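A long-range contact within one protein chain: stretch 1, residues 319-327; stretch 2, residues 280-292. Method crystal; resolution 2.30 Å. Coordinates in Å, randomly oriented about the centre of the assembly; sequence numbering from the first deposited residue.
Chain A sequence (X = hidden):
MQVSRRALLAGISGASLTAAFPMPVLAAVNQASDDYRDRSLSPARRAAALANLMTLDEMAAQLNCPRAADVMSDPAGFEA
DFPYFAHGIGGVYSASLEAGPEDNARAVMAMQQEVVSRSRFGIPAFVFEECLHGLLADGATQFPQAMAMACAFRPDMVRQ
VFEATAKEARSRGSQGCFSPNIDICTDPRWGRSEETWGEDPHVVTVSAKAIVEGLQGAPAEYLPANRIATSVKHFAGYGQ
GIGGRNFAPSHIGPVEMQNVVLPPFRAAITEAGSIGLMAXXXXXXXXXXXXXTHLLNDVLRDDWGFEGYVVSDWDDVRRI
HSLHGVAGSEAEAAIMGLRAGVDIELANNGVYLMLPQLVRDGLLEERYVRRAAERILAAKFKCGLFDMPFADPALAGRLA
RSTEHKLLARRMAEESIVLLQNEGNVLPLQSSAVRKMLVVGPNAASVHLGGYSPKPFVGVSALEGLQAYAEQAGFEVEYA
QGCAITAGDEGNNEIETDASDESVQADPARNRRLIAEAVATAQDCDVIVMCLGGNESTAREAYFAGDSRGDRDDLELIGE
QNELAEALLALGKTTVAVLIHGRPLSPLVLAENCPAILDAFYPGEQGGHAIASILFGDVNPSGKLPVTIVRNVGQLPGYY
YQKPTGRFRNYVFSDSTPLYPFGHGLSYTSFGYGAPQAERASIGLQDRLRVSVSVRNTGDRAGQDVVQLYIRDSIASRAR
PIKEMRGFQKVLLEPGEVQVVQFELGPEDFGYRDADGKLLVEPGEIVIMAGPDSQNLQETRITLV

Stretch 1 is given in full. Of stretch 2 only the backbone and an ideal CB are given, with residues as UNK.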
# COMPACT_ATOMS: atom_id res chain seq x y z
N ARG A 319 -12.48 10.08 19.61
CA ARG A 319 -12.49 9.02 18.62
C ARG A 319 -11.50 7.90 18.93
O ARG A 319 -11.58 6.85 18.28
CB ARG A 319 -12.20 9.59 17.24
CG ARG A 319 -13.36 10.36 16.65
CD ARG A 319 -12.90 11.14 15.46
NE ARG A 319 -13.87 12.14 15.05
CZ ARG A 319 -13.61 13.07 14.15
NH1 ARG A 319 -12.41 13.11 13.58
NH2 ARG A 319 -14.53 13.97 13.82
N ILE A 320 -10.58 8.10 19.88
CA ILE A 320 -9.82 6.98 20.43
C ILE A 320 -10.77 5.88 20.85
O ILE A 320 -10.48 4.68 20.70
CB ILE A 320 -8.96 7.44 21.62
CG1 ILE A 320 -7.95 8.52 21.21
CG2 ILE A 320 -8.23 6.25 22.26
CD1 ILE A 320 -7.32 9.18 22.45
N HIS A 321 -11.92 6.26 21.39
CA HIS A 321 -12.97 5.35 21.79
C HIS A 321 -13.94 5.08 20.65
O HIS A 321 -14.15 3.93 20.27
CB HIS A 321 -13.74 5.91 22.99
CG HIS A 321 -15.05 5.24 23.23
ND1 HIS A 321 -15.15 3.91 23.59
CD2 HIS A 321 -16.32 5.70 23.12
CE1 HIS A 321 -16.43 3.58 23.71
NE2 HIS A 321 -17.16 4.65 23.42
N SER A 322 -14.51 6.15 20.07
CA SER A 322 -15.71 6.03 19.24
C SER A 322 -15.42 5.61 17.80
O SER A 322 -16.34 5.17 17.11
CB SER A 322 -16.46 7.36 19.22
OG SER A 322 -15.67 8.36 18.59
N LEU A 323 -14.19 5.78 17.32
CA LEU A 323 -13.81 5.37 15.98
C LEU A 323 -12.87 4.17 16.01
O LEU A 323 -13.21 3.12 15.46
CB LEU A 323 -13.16 6.54 15.23
CG LEU A 323 -12.67 6.18 13.82
CD1 LEU A 323 -13.85 5.73 12.93
CD2 LEU A 323 -11.94 7.36 13.18
N HIS A 324 -11.73 4.29 16.71
CA HIS A 324 -10.72 3.23 16.74
C HIS A 324 -11.10 2.06 17.64
O HIS A 324 -10.60 0.94 17.44
CB HIS A 324 -9.39 3.81 17.21
CG HIS A 324 -8.75 4.73 16.23
ND1 HIS A 324 -8.13 4.28 15.09
CD2 HIS A 324 -8.63 6.08 16.23
CE1 HIS A 324 -7.64 5.32 14.42
NE2 HIS A 324 -7.94 6.42 15.09
N GLY A 325 -11.93 2.28 18.65
CA GLY A 325 -12.26 1.18 19.55
C GLY A 325 -11.11 0.79 20.45
O GLY A 325 -10.98 -0.39 20.81
N VAL A 326 -10.27 1.74 20.84
CA VAL A 326 -9.14 1.46 21.71
C VAL A 326 -9.45 1.85 23.15
O VAL A 326 -9.12 1.10 24.07
CB VAL A 326 -7.88 2.17 21.18
CG1 VAL A 326 -6.75 2.17 22.23
CG2 VAL A 326 -7.42 1.48 19.90
N ALA A 327 -10.11 2.99 23.37
CA ALA A 327 -10.57 3.36 24.69
C ALA A 327 -11.96 2.79 24.93
O ALA A 327 -12.82 2.81 24.04
CB ALA A 327 -10.60 4.89 24.84
N UNK A 280 -2.51 13.08 14.45
CA UNK A 280 -3.16 12.53 13.27
C UNK A 280 -4.44 11.75 13.60
O UNK A 280 -4.54 11.10 14.64
CB UNK A 280 -2.18 11.62 12.53
N UNK A 281 -5.40 11.81 12.66
CA UNK A 281 -6.61 10.98 12.75
C UNK A 281 -6.30 9.51 12.96
O UNK A 281 -7.05 8.78 13.61
CB UNK A 281 -7.45 11.14 11.48
N UNK A 282 -5.22 9.03 12.33
CA UNK A 282 -5.08 7.63 12.03
C UNK A 282 -4.36 6.83 13.11
O UNK A 282 -4.04 7.33 14.19
CB UNK A 282 -4.34 7.48 10.70
N UNK A 283 -4.14 5.56 12.80
CA UNK A 283 -3.45 4.59 13.63
C UNK A 283 -2.29 4.00 12.85
O UNK A 283 -2.32 3.94 11.61
CB UNK A 283 -4.40 3.49 14.10
N UNK A 284 -1.28 3.53 13.57
CA UNK A 284 -0.20 2.73 13.01
C UNK A 284 -0.11 1.44 13.82
O UNK A 284 0.10 1.49 15.03
CB UNK A 284 1.13 3.49 13.02
N UNK A 285 -0.30 0.30 13.15
CA UNK A 285 -0.22 -1.00 13.81
C UNK A 285 -1.15 -1.06 15.01
O UNK A 285 -0.80 -1.61 16.06
CB UNK A 285 1.22 -1.29 14.24
N UNK A 286 -2.33 -0.45 14.88
CA UNK A 286 -3.34 -0.46 15.92
C UNK A 286 -3.24 0.63 16.98
O UNK A 286 -4.10 0.67 17.87
CB UNK A 286 -3.30 -1.82 16.62
N UNK A 287 -2.25 1.52 16.92
CA UNK A 287 -2.07 2.56 17.93
C UNK A 287 -2.59 3.87 17.36
O UNK A 287 -1.95 4.42 16.45
CB UNK A 287 -0.60 2.69 18.35
N UNK A 288 -3.69 4.41 17.86
CA UNK A 288 -4.10 5.75 17.44
C UNK A 288 -3.02 6.77 17.77
O UNK A 288 -2.46 6.74 18.86
CB UNK A 288 -5.42 6.14 18.11
N UNK A 289 -2.72 7.64 16.80
CA UNK A 289 -1.70 8.67 17.01
C UNK A 289 -2.03 9.54 18.22
O UNK A 289 -1.12 9.94 18.96
CB UNK A 289 -1.56 9.54 15.76
N UNK A 290 -3.31 9.85 18.43
CA UNK A 290 -3.70 10.65 19.59
C UNK A 290 -3.53 9.90 20.91
O UNK A 290 -3.68 10.52 21.97
CB UNK A 290 -5.15 11.10 19.44
N UNK A 291 -3.21 8.60 20.87
CA UNK A 291 -2.86 7.82 22.06
C UNK A 291 -1.47 7.19 21.94
O UNK A 291 -1.18 6.23 22.65
CB UNK A 291 -3.91 6.73 22.30
N UNK A 292 -0.61 7.73 21.09
CA UNK A 292 0.69 7.13 20.79
C UNK A 292 1.75 7.76 21.69
O UNK A 292 2.39 8.75 21.33
CB UNK A 292 1.05 7.31 19.31

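Position 280 lies beyond the reach of stretch 1, so the contact leaves it open. It is Ser280, whose OG accepts a hydrogen bond from the N of position 282, 3.1 Å away.

At 281 the CA-to-CB bond runs sideways, with nothing of stretch 1 near the CB. The backbone does the essential work: NE2 of His324 donates to the O of 281 at 2.9 Å, a bond any residue could accept. A longer side chain could still reach the guanidinium of Arg319, where polar or aromatic groups would suit. The residue is His281, and its CE1 comes to 3.9 Å from Arg319 NH1, near the guanidinium plane.

At 282 the CB direction points away and there is room for a CB, so stretch 1 does not demand glycine. It is Gly282, its C 3.8 Å from His324 CE1.

Position 283 has extended angles and points its CB toward the imidazole, 3.7 Å from His324 CE1. An apolar chain could pack here, while a polar one could address ND1. Glu283 does the latter indirectly: a water donates to its OE2 at 2.8 Å and hydrogen-bonds to His324 ND1 at 2.9 Å. Its OE1 also accepts from the N of 286 at 2.7 Å, bracing the turn.

Positions 284 and 285 are out of reach, leaving the choice to other surroundings; they are Ile284 and Asp285. At 286, phi 87° and psi -1° would jam a CB against the preceding carbonyl O, which calls for glycine. Gly286 it is, within a type I' turn spanning 284 to 287, and its O lies 4.0 Å from Val326 CG2. Position 287 points away, and Val287 spends no side chain on this contact.

Position 288 aims its CB into the space among His324, Ile320 and Val326. A compact apolar group fits, and phi of -60° admits proline. Pro288 sets its CB over one face of the His324 ring, 4.1 Å from the centroid in a CH-pi contact, while its CG meets Val326 CG2 at 3.7 Å.

Position 289 points away and is Ala289. At 290 the CB points toward Ile320, 4.2 Å from its CD1, so an apolar group or a chain that turns aside would suit. His290 turns aside: its end leads away, and ND1 makes a weak hydrogen bond to Ser280 O at 2.8 Å.

At 291 the CB again points toward Ile320, favouring something apolar. Ala291 supplies its CB, 4.2 Å from Ile320 CD1. Position 292 is out of reach; Asp292 N-caps the helix that follows.

Stretch 2, residues 280-292: SHGEIDGVPAHAD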
# COMPACT_ATOMS: atom_id res chain seq x y z
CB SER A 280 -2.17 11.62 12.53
OG SER A 280 -2.83 10.80 11.57
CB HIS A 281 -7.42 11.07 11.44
CG HIS A 281 -8.15 12.36 11.22
ND1 HIS A 281 -8.53 13.20 12.25
CD2 HIS A 281 -8.62 12.93 10.08
CE1 HIS A 281 -9.17 14.24 11.76
NE2 HIS A 281 -9.24 14.11 10.44
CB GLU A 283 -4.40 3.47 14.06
CG GLU A 283 -4.78 2.59 12.86
CD GLU A 283 -4.93 1.11 13.17
OE1 GLU A 283 -3.96 0.37 12.92
OE2 GLU A 283 -6.03 0.66 13.58
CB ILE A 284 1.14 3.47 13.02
CG1 ILE A 284 1.03 4.75 12.19
CG2 ILE A 284 2.28 2.55 12.56
CD1 ILE A 284 2.14 5.69 12.42
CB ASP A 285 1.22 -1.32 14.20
CG ASP A 285 1.50 -2.82 14.27
OD1 ASP A 285 0.83 -3.57 13.54
OD2 ASP A 285 2.37 -3.23 15.08
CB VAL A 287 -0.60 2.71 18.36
CG1 VAL A 287 -0.48 3.83 19.38
CG2 VAL A 287 -0.07 1.42 18.94
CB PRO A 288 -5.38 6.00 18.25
CG PRO A 288 -5.82 4.63 18.74
CD PRO A 288 -4.57 3.84 18.89
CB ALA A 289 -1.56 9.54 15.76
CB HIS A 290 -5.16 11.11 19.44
CG HIS A 290 -5.32 12.27 18.53
ND1 HIS A 290 -5.27 12.16 17.15
CD2 HIS A 290 -5.50 13.60 18.79
CE1 HIS A 290 -5.42 13.35 16.61
NE2 HIS A 290 -5.57 14.24 17.58
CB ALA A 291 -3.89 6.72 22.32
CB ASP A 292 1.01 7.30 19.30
CG ASP A 292 2.17 6.43 18.85
OD1 ASP A 292 3.08 6.14 19.66
OD2 ASP A 292 2.18 6.03 17.65
O HOH W 1 -8.41 2.06 13.26
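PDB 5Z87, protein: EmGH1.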